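Local coordinates for protein Alpha/beta hydrolase (Paenibacillus sp. VTT E-133280, PDB 6TJ2) that probably acts as an extracellular esterase that hydrolyses methyl salicylate to salicylic acid, in the manner of tobacco salicylic acid binding protein 2, at residues L70-Y75 and L278-G283; T125-V130 and Y220-P225; L181-F186 and A193-F198; T266-R269 and M274-E277. All coordinates share one frame; numbering follows the deposited sequence.

Contact 1: residues L70-Y75 and L278-G283; sequences LGHTVY and LMVKAG
The turn that leaves helix 61-69 and starts strand 73-75 runs past the last turns of helix 272-283 without any backbone bond between them, the CA atoms of H72 and V280 coming no nearer than 9.1 Å. Side chains therefore bridge the gap. V280 sends its CG2 methyl into the angle formed by H72 and L70, and the shortest approach is from this methyl to H72 NE2, at 3.4 Å, with H72 CD2 only a little farther away. The two side chains cross at about a right angle. With V280 CG1 anti to the backbone N (chi1 172°), the other branch, CG2, is left to reach the histidine. L70 adds a looser apolar touch, its CD1 lying 4.5 Å from V280 CG2.

The imidazole is steadied on its other nitrogen: ND1 receives the backbone N-H of L45, which fixes the rotation of the ring, and NE2 and CD2 then lie beside the methyl. L70 O lies 3.9 Å above one face of the same ring, near its rim. Valine suits this place because its second methyl reaches the imidazole and L70 while the chain stays short. G71 closes helix 61-69 in a Schellman motif; at its phi of 99° a side chain would be jammed against the carbonyl O of L70, which calls for glycine.

V280 also rests on L67 of helix 61-69, and V74 packs on the same helix from strand 73-75. The preceding residues L278 and M279 reach strand 226-231, so this small surface contact joins the turn between helix 61-69 and strand 73-75 to helix 272-283, beside the edge strand 73-75.

Contact 2: residues T125-V130 and Y220-P225; sequences TVSQQV and YSLQIP
L222 turns its isobutyl group toward the side of helix 119-129, and S127 is the residue that receives it. The methyl CD1 does the touching: it lies 3.4 Å from S127 OG and 3.9 Å from S127 CB, and it also approaches S127 O, so one methyl covers both the side chain and the carbonyl of the serine. L222 CG is anti to its own carbonyl carbon (chi1 -68°) and the chain then runs on extended through chi2 of -176°, which carries CD1 outward across the gap to the helix. The backbones stay apart, the nearest CA atoms being those of Q128 and L222 at 8.0 Å.

The methyl cannot bond the hydroxyl beside it; S127 OG is satisfied by Q124 O, one turn back in the same helix. Its chi1 of 73° sets OG between the backbone N and the carbonyl carbon, where it can bond backward while its flank meets the leucine. A small side chain suits this spot, since I134 and I137 of strand 134-139 and F219 also press on S127.

Nearby, V126 O accepts from both Q129 N and V130 N. Helix 119-129 follows the probable nucleophile elbow, and L222 sits on the linker that enters strand 226-231: the packing of helix and connecting loop beside a parallel sheet belongs to the alpha/beta-hydrolase fold.

Contact 3: residues L181-F186 and A193-F198; sequences LFRDTF and AQAQAF
Two consecutive helices, 179-185 and 192-200, joined by a short loop, form a pair within the insertion between strands 134-139 and 226-231, the probable cap of this alpha/beta hydrolase; F182 and R183 of the first meet A195 and F198 of the second. Their short axes approach to 10.0 Å at 126°, and the small A195 lets R183 come within 5.8 Å, CA to CA.

F182 CG stands anti to its backbone N (chi1 179°), which sends the ring across to the second helix. There CE2 brings the ring edge to A195 O at 3.7 Å, while CZ lies 4.1 Å from F198 CB. The ring also meets that of Y199, at about 55°. Cut back to alanine, F182 would lose the ring edge that meets A195 O, and a gap would probably open beside F198.

R183 bends at chi2, and its NH2 bonds A190 O in the turn and also D285 O of the second subunit; the neighbouring D184 forms salt bridges with R256 and R136 of that subunit. The arginine's aliphatic stem meanwhile serves the helix pair, R183 CG packing 3.7 Å from A195 CB.

Contact 4: residues T266-R269 and M274-E277; sequences TTVR and MMAE
No ring or other flat side chain carries the meeting of T267 and V268 with M274 and M275; the one flat group involved is the peptide carbonyl of T267, whose O is touched by M275 CG at 3.7 Å. The rest is apolar carbon and one sulfur. The motif is two consecutive helices joined by a tight turn: the short helix 267-270 runs almost directly into the long C-terminal helix 272-283, just past the probable catalytic histidine of this alpha/beta hydrolase, and the two methionines in the first turn of the second helix fold back over the first.

T267 divides its work between its two branches. OG1 bonds the backbone N of D263, while CG2, anti to the backbone N, faces the methionines. M274 reaches it end-on with its methyl, CE lying 3.6 Å from T267 CG2, and the two side chains cross obliquely. The chain of M274 is extended through chi1 and chi2 and bends only at chi3 (76°), which turns CE in toward the threonine.

M275 is folded tighter, bent at both chi2 and chi3, and it meets T267 at about a right angle. Unbranched and flexible, a methionine suits such a corner: it can coil its chain to follow both neighbours at once. SD lies 3.8 Å from T267 CG2, and M275 also packs on F140 and on T63 of helix 61-69. V268 adds its backbone and one branch, M275 CG lying 4.0 Å from V268 CA and 4.3 Å from V268 CG1.

Contacts 3 and 4 are buried, contact 2 is partly so and contact 1 lies at the surface. Contacts 1 and 4 share helix 272-283 and touch where L70 CD1 packs on A276 CB; contacts 3 and 4 meet through the F198 ring, which lies against R269 and T266, so the probable cap rests on helix 267-270 and the residue before it. Contact 2 stands apart, opposite contact 3 across the chain's centre. None has a hydrogen bond across its segments, yet the packing differs: a methyl beside an imidazole in contact 1, a methyl by a hydroxyl in contact 2, an aromatic edge at a carbonyl in contact 3, methionines in contact 4. Contact 3 also faces a second subunit through charged groups; contacts 2 and 4 touch no other chain.

Contact 1: residues L70-Y75 and L278-G283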
loop_
_atom_site.group_PDB
_atom_site.type_symbol
_atom_site.label_atom_id
_atom_site.label_comp_id
_atom_site.label_asym_id
_atom_site.label_seq_id
_atom_site.Cartn_x
_atom_site.Cartn_y
_atom_site.Cartn_z
ATOM N N LEU A 70 -12.885 25.156 -9.343
ATOM C CA LEU A 70 -12.216 25.519 -8.085
ATOM C C LEU A 70 -11.449 26.828 -8.220
ATOM O O LEU A 70 -10.825 27.236 -7.226
ATOM C CB LEU A 70 -11.274 24.369 -7.694
ATOM C CG LEU A 70 -11.951 23.070 -7.302
ATOM C CD1 LEU A 70 -10.948 21.953 -7.146
ATOM C CD2 LEU A 70 -12.771 23.254 -6.036
ATOM N N GLY A 71 -11.433 27.455 -9.403
ATOM C CA GLY A 71 -10.794 28.757 -9.612
ATOM C C GLY A 71 -9.421 28.667 -10.230
ATOM O O GLY A 71 -8.723 29.693 -10.297
ATOM N N HIS A 72 -8.939 27.464 -10.559
ATOM C CA HIS A 72 -7.599 27.283 -11.138
ATOM C C HIS A 72 -7.618 27.480 -12.664
ATOM O O HIS A 72 -8.648 27.220 -13.323
ATOM C CB HIS A 72 -7.070 25.894 -10.719
ATOM C CG HIS A 72 -7.123 25.720 -9.245
ATOM N ND1 HIS A 72 -6.459 26.583 -8.406
ATOM C CD2 HIS A 72 -7.831 24.868 -8.481
ATOM C CE1 HIS A 72 -6.683 26.189 -7.144
ATOM N NE2 HIS A 72 -7.509 25.160 -7.181
ATOM N N THR A 73 -6.493 27.882 -13.183
ATOM C CA THR A 73 -6.268 28.021 -14.625
ATOM C C THR A 73 -5.625 26.714 -15.121
ATOM O O THR A 73 -4.717 26.218 -14.453
ATOM C CB THR A 73 -5.402 29.228 -14.933
ATOM O OG1 THR A 73 -6.109 30.375 -14.441
ATOM C CG2 THR A 73 -5.172 29.400 -16.418
ATOM N N VAL A 74 -6.176 26.150 -16.175
ATOM C CA VAL A 74 -5.723 24.804 -16.609
ATOM C C VAL A 74 -5.464 24.828 -18.117
ATOM O O VAL A 74 -6.397 25.132 -18.893
ATOM C CB VAL A 74 -6.725 23.709 -16.259
ATOM C CG1 VAL A 74 -6.181 22.342 -16.638
ATOM C CG2 VAL A 74 -7.129 23.746 -14.791
ATOM N N TYR A 75 -4.263 24.485 -18.519
ATOM C CA TYR A 75 -3.853 24.317 -19.939
ATOM C C TYR A 75 -3.640 22.831 -20.190
ATOM O O TYR A 75 -2.993 22.142 -19.358
ATOM C CB TYR A 75 -2.587 25.095 -20.245
ATOM C CG TYR A 75 -2.738 26.573 -20.061
ATOM C CD1 TYR A 75 -2.322 27.196 -18.889
ATOM C CD2 TYR A 75 -3.346 27.337 -21.025
ATOM C CE1 TYR A 75 -2.501 28.550 -18.678
ATOM C CE2 TYR A 75 -3.487 28.700 -20.840
ATOM C CZ TYR A 75 -3.071 29.299 -19.682
ATOM O OH TYR A 75 -3.223 30.666 -19.518
ATOM N N LEU A 278 -7.198 16.163 -5.472
ATOM C CA LEU A 278 -5.893 15.531 -5.287
ATOM C C LEU A 278 -4.776 16.281 -5.992
ATOM O O LEU A 278 -3.649 16.441 -5.466
ATOM C CB LEU A 278 -5.879 14.074 -5.756
ATOM C CG LEU A 278 -6.702 13.120 -4.878
ATOM C CD1 LEU A 278 -6.884 11.803 -5.577
ATOM C CD2 LEU A 278 -6.031 12.944 -3.502
ATOM N N MET A 279 -5.080 16.803 -7.179
ATOM C CA MET A 279 -4.066 17.563 -7.929
ATOM C C MET A 279 -3.758 18.866 -7.228
ATOM O O MET A 279 -2.600 19.293 -7.217
ATOM C CB MET A 279 -4.553 17.810 -9.361
ATOM C CG MET A 279 -4.588 16.519 -10.146
ATOM S SD MET A 279 -5.385 16.735 -11.722
ATOM C CE MET A 279 -4.826 15.298 -12.635
ATOM N N VAL A 280 -4.753 19.506 -6.586
ATOM C CA VAL A 280 -4.450 20.703 -5.760
ATOM C C VAL A 280 -3.599 20.300 -4.573
ATOM O O VAL A 280 -2.691 21.008 -4.207
ATOM C CB VAL A 280 -5.775 21.385 -5.362
ATOM C CG1 VAL A 280 -5.564 22.511 -4.338
ATOM C CG2 VAL A 280 -6.505 21.918 -6.591
ATOM N N LYS A 281 -3.914 19.194 -3.905
ATOM C CA LYS A 281 -3.121 18.750 -2.732
ATOM C C LYS A 281 -1.670 18.454 -3.111
ATOM O O LYS A 281 -0.732 18.760 -2.369
ATOM C CB LYS A 281 -3.717 17.477 -2.149
ATOM C CG LYS A 281 -4.788 17.671 -1.090
ATOM C CD LYS A 281 -5.175 16.301 -0.500
ATOM C CE LYS A 281 -4.375 15.699 0.639
ATOM N NZ LYS A 281 -5.215 14.665 1.333
ATOM N N ALA A 282 -1.429 17.979 -4.354
ATOM C CA ALA A 282 -0.092 17.686 -4.859
ATOM C C ALA A 282 0.608 18.952 -5.384
ATOM O O ALA A 282 1.813 19.070 -5.277
ATOM C CB ALA A 282 -0.201 16.602 -5.909
ATOM N N GLY A 283 -0.165 19.919 -5.898
ATOM C CA GLY A 283 0.393 21.099 -6.582
ATOM C C GLY A 283 0.553 22.334 -5.728
ATOM O O GLY A 283 1.397 23.203 -6.071
#

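Contact 2: residues T125-V130 and Y220-P225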
loop_
_atom_site.group_PDB
_atom_site.type_symbol
_atom_site.label_atom_id
_atom_site.label_comp_id
_atom_site.label_asym_id
_atom_site.label_seq_id
_atom_site.Cartn_x
_atom_site.Cartn_y
_atom_site.Cartn_z
ATOM N N THR A 125 11.829 16.439 -19.526
ATOM C CA THR A 125 12.588 17.050 -20.614
ATOM C C THR A 125 12.133 18.481 -20.850
ATOM O O THR A 125 12.995 19.361 -21.120
ATOM C CB THR A 125 12.526 16.199 -21.865
ATOM O OG1 THR A 125 11.169 16.009 -22.247
ATOM C CG2 THR A 125 13.240 14.879 -21.711
ATOM N N VAL A 126 10.870 18.785 -20.612
ATOM C CA VAL A 126 10.387 20.171 -20.702
ATOM C C VAL A 126 11.008 21.045 -19.615
ATOM O O VAL A 126 11.480 22.165 -19.895
ATOM C CB VAL A 126 8.860 20.230 -20.687
ATOM C CG1 VAL A 126 8.311 21.640 -20.485
ATOM C CG2 VAL A 126 8.297 19.618 -21.976
ATOM N N SER A 127 11.053 20.536 -18.384
ATOM C CA SER A 127 11.583 21.311 -17.254
ATOM C C SER A 127 13.038 21.649 -17.486
ATOM O O SER A 127 13.456 22.702 -16.958
ATOM C CB SER A 127 11.345 20.613 -15.966
ATOM O OG SER A 127 12.213 19.520 -15.862
ATOM N N GLN A 128 13.786 20.857 -18.269
ATOM C CA GLN A 128 15.223 21.166 -18.576
ATOM C C GLN A 128 15.365 22.447 -19.366
ATOM O O GLN A 128 16.461 23.078 -19.325
ATOM C CB GLN A 128 15.840 20.003 -19.363
ATOM C CG GLN A 128 15.916 18.801 -18.480
ATOM C CD GLN A 128 16.681 17.645 -19.056
ATOM O OE1 GLN A 128 16.620 17.339 -20.260
ATOM N NE2 GLN A 128 17.227 16.896 -18.179
ATOM N N GLN A 129 14.378 22.791 -20.169
ATOM C CA GLN A 129 14.444 23.913 -21.118
ATOM C C GLN A 129 13.789 25.161 -20.565
ATOM O O GLN A 129 14.208 26.249 -20.996
ATOM C CB GLN A 129 13.767 23.479 -22.416
ATOM C CG GLN A 129 14.568 22.399 -23.113
ATOM C CD GLN A 129 14.088 22.189 -24.516
ATOM O OE1 GLN A 129 13.739 23.139 -25.242
ATOM N NE2 GLN A 129 14.109 20.918 -24.895
ATOM N N VAL A 130 12.810 25.061 -19.653
ATOM C CA VAL A 130 12.089 26.247 -19.112
ATOM C C VAL A 130 12.039 26.201 -17.601
ATOM O O VAL A 130 11.009 26.475 -16.990
ATOM C CB VAL A 130 10.691 26.395 -19.736
ATOM C CG1 VAL A 130 10.792 26.722 -21.220
ATOM C CG2 VAL A 130 9.776 25.195 -19.538
ATOM N N TYR A 220 17.775 16.238 -13.105
ATOM C CA TYR A 220 18.198 15.743 -11.768
ATOM C C TYR A 220 19.096 16.757 -11.051
ATOM O O TYR A 220 19.258 16.545 -9.848
ATOM C CB TYR A 220 18.835 14.354 -11.862
ATOM C CG TYR A 220 17.766 13.308 -12.079
ATOM C CD1 TYR A 220 16.875 13.010 -11.058
ATOM C CD2 TYR A 220 17.552 12.724 -13.286
ATOM C CE1 TYR A 220 15.865 12.072 -11.238
ATOM C CE2 TYR A 220 16.527 11.820 -13.509
ATOM C CZ TYR A 220 15.663 11.489 -12.477
ATOM O OH TYR A 220 14.617 10.617 -12.628
ATOM N N SER A 221 19.489 17.871 -11.655
ATOM C CA SER A 221 20.194 18.968 -10.942
ATOM C C SER A 221 19.231 20.085 -10.547
ATOM O O SER A 221 19.627 20.904 -9.722
ATOM C CB SER A 221 21.282 19.501 -11.827
ATOM O OG SER A 221 20.728 20.329 -12.846
ATOM N N LEU A 222 18.005 20.104 -11.055
ATOM C CA LEU A 222 17.032 21.203 -10.821
ATOM C C LEU A 222 16.612 21.233 -9.358
ATOM O O LEU A 222 16.465 20.160 -8.772
ATOM C CB LEU A 222 15.782 20.994 -11.684
ATOM C CG LEU A 222 15.973 21.134 -13.192
ATOM C CD1 LEU A 222 14.636 21.003 -13.926
ATOM C CD2 LEU A 222 16.678 22.430 -13.547
ATOM N N GLN A 223 16.414 22.442 -8.820
ATOM C CA GLN A 223 16.007 22.636 -7.400
ATOM C C GLN A 223 14.481 22.800 -7.278
ATOM O O GLN A 223 13.952 23.088 -6.179
ATOM C CB GLN A 223 16.837 23.807 -6.854
ATOM C CG GLN A 223 18.308 23.451 -6.744
ATOM C CD GLN A 223 18.458 22.262 -5.826
ATOM O OE1 GLN A 223 18.740 21.143 -6.249
ATOM N NE2 GLN A 223 18.203 22.488 -4.551
ATOM N N ILE A 224 13.745 22.509 -8.323
ATOM C CA ILE A 224 12.295 22.783 -8.365
ATOM C C ILE A 224 11.588 21.725 -7.508
ATOM O O ILE A 224 11.956 20.564 -7.593
ATOM C CB ILE A 224 11.820 22.758 -9.827
ATOM C CG1 ILE A 224 12.527 23.814 -10.667
ATOM C CG2 ILE A 224 10.308 22.919 -9.892
ATOM C CD1 ILE A 224 12.261 23.656 -12.151
ATOM N N PRO A 225 10.642 22.130 -6.676
ATOM C CA PRO A 225 9.937 21.165 -5.849
ATOM C C PRO A 225 9.129 20.159 -6.686
ATOM O O PRO A 225 8.659 20.488 -7.792
ATOM C CB PRO A 225 8.960 21.997 -5.021
ATOM C CG PRO A 225 9.324 23.428 -5.195
ATOM C CD PRO A 225 10.213 23.493 -6.402
#

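Contact 3: residues L181-F186 and A193-F198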
loop_
_atom_site.group_PDB
_atom_site.type_symbol
_atom_site.label_atom_id
_atom_site.label_comp_id
_atom_site.label_asym_id
_atom_site.label_seq_id
_atom_site.Cartn_x
_atom_site.Cartn_y
_atom_site.Cartn_z
ATOM N N LEU A 181 -5.709 -6.624 -22.036
ATOM C CA LEU A 181 -4.642 -5.965 -21.259
ATOM C C LEU A 181 -5.142 -4.610 -20.815
ATOM O O LEU A 181 -5.033 -4.265 -19.601
ATOM C CB LEU A 181 -3.362 -5.816 -22.081
ATOM C CG LEU A 181 -2.218 -5.140 -21.351
ATOM C CD1 LEU A 181 -1.678 -5.958 -20.191
ATOM C CD2 LEU A 181 -1.110 -4.750 -22.310
ATOM N N PHE A 182 -5.673 -3.798 -21.681
ATOM C CA PHE A 182 -6.191 -2.496 -21.335
ATOM C C PHE A 182 -7.279 -2.596 -20.278
ATOM O O PHE A 182 -7.235 -1.867 -19.237
ATOM C CB PHE A 182 -6.683 -1.792 -22.605
ATOM C CG PHE A 182 -7.265 -0.427 -22.365
ATOM C CD1 PHE A 182 -6.465 0.698 -22.324
ATOM C CD2 PHE A 182 -8.627 -0.240 -22.208
ATOM C CE1 PHE A 182 -7.003 1.966 -22.151
ATOM C CE2 PHE A 182 -9.156 1.023 -22.015
ATOM C CZ PHE A 182 -8.337 2.116 -21.961
ATOM N N ARG A 183 -8.245 -3.474 -20.520
ATOM C CA ARG A 183 -9.438 -3.575 -19.647
ATOM C C ARG A 183 -8.990 -3.928 -18.234
ATOM O O ARG A 183 -9.566 -3.420 -17.260
ATOM C CB ARG A 183 -10.423 -4.570 -20.267
ATOM C CG ARG A 183 -11.808 -4.520 -19.599
ATOM C CD ARG A 183 -11.872 -5.458 -18.408
ATOM N NE ARG A 183 -13.135 -5.310 -17.704
ATOM C CZ ARG A 183 -13.416 -4.385 -16.800
ATOM N NH1 ARG A 183 -12.553 -3.449 -16.455
ATOM N NH2 ARG A 183 -14.601 -4.343 -16.235
ATOM N N ASP A 184 -8.109 -4.894 -18.127
ATOM C CA ASP A 184 -7.735 -5.464 -16.820
ATOM C C ASP A 184 -6.566 -4.736 -16.150
ATOM O O ASP A 184 -6.432 -4.946 -14.940
ATOM C CB ASP A 184 -7.568 -6.985 -16.882
ATOM C CG ASP A 184 -8.894 -7.738 -16.858
ATOM O OD1 ASP A 184 -9.905 -7.179 -16.493
ATOM O OD2 ASP A 184 -8.792 -8.959 -17.094
ATOM N N THR A 185 -5.782 -3.918 -16.837
ATOM C CA THR A 185 -4.619 -3.281 -16.190
ATOM C C THR A 185 -4.562 -1.789 -16.360
ATOM O O THR A 185 -3.799 -1.178 -15.584
ATOM C CB THR A 185 -3.284 -3.900 -16.600
ATOM O OG1 THR A 185 -2.935 -3.521 -17.929
ATOM C CG2 THR A 185 -3.312 -5.402 -16.463
ATOM N N PHE A 186 -5.315 -1.161 -17.259
ATOM C CA PHE A 186 -5.372 0.305 -17.390
ATOM C C PHE A 186 -6.650 0.870 -16.786
ATOM O O PHE A 186 -6.676 1.980 -16.269
ATOM C CB PHE A 186 -5.238 0.730 -18.858
ATOM C CG PHE A 186 -3.829 0.681 -19.388
ATOM C CD1 PHE A 186 -3.273 1.840 -19.905
ATOM C CD2 PHE A 186 -3.064 -0.465 -19.431
ATOM C CE1 PHE A 186 -1.976 1.854 -20.406
ATOM C CE2 PHE A 186 -1.777 -0.456 -19.965
ATOM C CZ PHE A 186 -1.240 0.730 -20.427
ATOM N N ALA A 193 -18.618 -1.521 -19.933
ATOM C CA ALA A 193 -19.108 -0.490 -20.880
ATOM C C ALA A 193 -18.206 0.717 -20.803
ATOM O O ALA A 193 -17.876 1.342 -21.822
ATOM C CB ALA A 193 -20.516 -0.067 -20.603
ATOM N N GLN A 194 -17.767 1.105 -19.618
ATOM C CA GLN A 194 -16.823 2.229 -19.437
ATOM C C GLN A 194 -15.482 1.882 -20.111
ATOM O O GLN A 194 -14.912 2.691 -20.834
ATOM C CB GLN A 194 -16.615 2.552 -17.951
ATOM C CG GLN A 194 -17.815 3.198 -17.286
ATOM C CD GLN A 194 -17.655 3.335 -15.802
ATOM O OE1 GLN A 194 -16.991 2.496 -15.150
ATOM N NE2 GLN A 194 -18.216 4.418 -15.264
ATOM N N ALA A 195 -15.006 0.702 -19.861
ATOM C CA ALA A 195 -13.740 0.232 -20.431
ATOM C C ALA A 195 -13.755 0.320 -21.958
ATOM O O ALA A 195 -12.789 0.757 -22.591
ATOM C CB ALA A 195 -13.417 -1.163 -19.958
ATOM N N GLN A 196 -14.867 -0.109 -22.536
ATOM C CA GLN A 196 -15.003 -0.086 -24.017
ATOM C C GLN A 196 -14.977 1.368 -24.476
ATOM O O GLN A 196 -14.313 1.664 -25.497
ATOM C CB GLN A 196 -16.292 -0.787 -24.419
ATOM C CG GLN A 196 -16.314 -2.301 -24.198
ATOM C CD GLN A 196 -17.676 -2.952 -24.216
ATOM O OE1 GLN A 196 -18.657 -2.274 -23.955
ATOM N NE2 GLN A 196 -17.690 -4.226 -24.575
ATOM N N ALA A 197 -15.697 2.250 -23.810
ATOM C CA ALA A 197 -15.733 3.673 -24.199
ATOM C C ALA A 197 -14.333 4.264 -24.104
ATOM O O ALA A 197 -13.852 4.987 -24.988
ATOM C CB ALA A 197 -16.691 4.450 -23.353
ATOM N N PHE A 198 -13.597 3.967 -23.044
ATOM C CA PHE A 198 -12.244 4.508 -22.833
ATOM C C PHE A 198 -11.267 3.894 -23.834
ATOM O O PHE A 198 -10.369 4.603 -24.329
ATOM C CB PHE A 198 -11.768 4.288 -21.401
ATOM C CG PHE A 198 -12.659 4.911 -20.353
ATOM C CD1 PHE A 198 -13.378 6.048 -20.598
ATOM C CD2 PHE A 198 -12.725 4.328 -19.123
ATOM C CE1 PHE A 198 -14.171 6.649 -19.608
ATOM C CE2 PHE A 198 -13.514 4.919 -18.136
ATOM C CZ PHE A 198 -14.238 6.032 -18.388
#

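Contact 4: residues T266-R269 and M274-E277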
loop_
_atom_site.group_PDB
_atom_site.type_symbol
_atom_site.label_atom_id
_atom_site.label_comp_id
_atom_site.label_asym_id
_atom_site.label_seq_id
_atom_site.Cartn_x
_atom_site.Cartn_y
_atom_site.Cartn_z
ATOM N N THR A 266 -9.405 5.235 -15.651
ATOM C CA THR A 266 -10.856 5.393 -15.351
ATOM C C THR A 266 -11.087 6.687 -14.567
ATOM O O THR A 266 -12.008 7.466 -14.855
ATOM C CB THR A 266 -11.336 4.217 -14.497
ATOM O OG1 THR A 266 -11.015 2.990 -15.152
ATOM C CG2 THR A 266 -12.809 4.286 -14.174
ATOM N N THR A 267 -10.307 6.889 -13.516
ATOM C CA THR A 267 -10.699 7.788 -12.417
ATOM C C THR A 267 -10.721 9.223 -12.852
ATOM O O THR A 267 -11.567 9.999 -12.367
ATOM C CB THR A 267 -9.777 7.533 -11.225
ATOM O OG1 THR A 267 -9.561 6.121 -11.083
ATOM C CG2 THR A 267 -10.330 8.086 -9.916
ATOM N N VAL A 268 -9.851 9.613 -13.758
ATOM C CA VAL A 268 -9.875 11.030 -14.233
ATOM C C VAL A 268 -11.173 11.311 -14.978
ATOM O O VAL A 268 -11.556 12.494 -15.183
ATOM C CB VAL A 268 -8.679 11.400 -15.121
ATOM C CG1 VAL A 268 -7.412 11.333 -14.294
ATOM C CG2 VAL A 268 -8.629 10.587 -16.393
ATOM N N ARG A 269 -11.877 10.285 -15.453
ATOM C CA ARG A 269 -13.188 10.450 -16.150
ATOM C C ARG A 269 -14.321 10.289 -15.170
ATOM O O ARG A 269 -15.292 11.060 -15.276
ATOM C CB ARG A 269 -13.388 9.434 -17.270
ATOM C CG ARG A 269 -12.675 9.845 -18.532
ATOM C CD ARG A 269 -11.394 9.075 -18.656
ATOM N NE ARG A 269 -10.861 9.378 -19.969
ATOM C CZ ARG A 269 -10.118 8.550 -20.690
ATOM N NH1 ARG A 269 -9.659 7.420 -20.206
ATOM N NH2 ARG A 269 -9.794 8.912 -21.907
ATOM N N MET A 274 -12.919 14.595 -7.324
ATOM C CA MET A 274 -11.934 14.014 -6.398
ATOM C C MET A 274 -10.505 14.140 -6.971
ATOM O O MET A 274 -9.564 14.538 -6.257
ATOM C CB MET A 274 -12.286 12.553 -6.148
ATOM C CG MET A 274 -11.358 11.873 -5.198
ATOM S SD MET A 274 -11.419 10.070 -5.322
ATOM C CE MET A 274 -10.475 9.888 -6.844
ATOM N N MET A 275 -10.345 13.896 -8.258
ATOM C CA MET A 275 -9.031 14.032 -8.889
ATOM C C MET A 275 -8.514 15.455 -8.871
ATOM O O MET A 275 -7.329 15.697 -8.576
ATOM C CB MET A 275 -9.016 13.500 -10.329
ATOM C CG MET A 275 -9.204 12.009 -10.432
ATOM S SD MET A 275 -7.970 11.020 -9.483
ATOM C CE MET A 275 -6.484 11.886 -9.971
ATOM N N ALA A 276 -9.382 16.421 -9.152
ATOM C CA ALA A 276 -8.999 17.846 -9.081
ATOM C C ALA A 276 -8.525 18.171 -7.676
ATOM O O ALA A 276 -7.496 18.816 -7.506
ATOM C CB ALA A 276 -10.185 18.687 -9.497
ATOM N N GLU A 277 -9.229 17.700 -6.659
ATOM C CA GLU A 277 -8.811 17.969 -5.273
ATOM C C GLU A 277 -7.445 17.354 -4.988
ATOM O O GLU A 277 -6.624 17.995 -4.325
ATOM C CB GLU A 277 -9.868 17.454 -4.305
ATOM C CG GLU A 277 -11.188 18.187 -4.393
ATOM C CD GLU A 277 -12.284 17.470 -3.609
ATOM O OE1 GLU A 277 -12.063 16.320 -3.119
ATOM O OE2 GLU A 277 -13.359 18.045 -3.489
#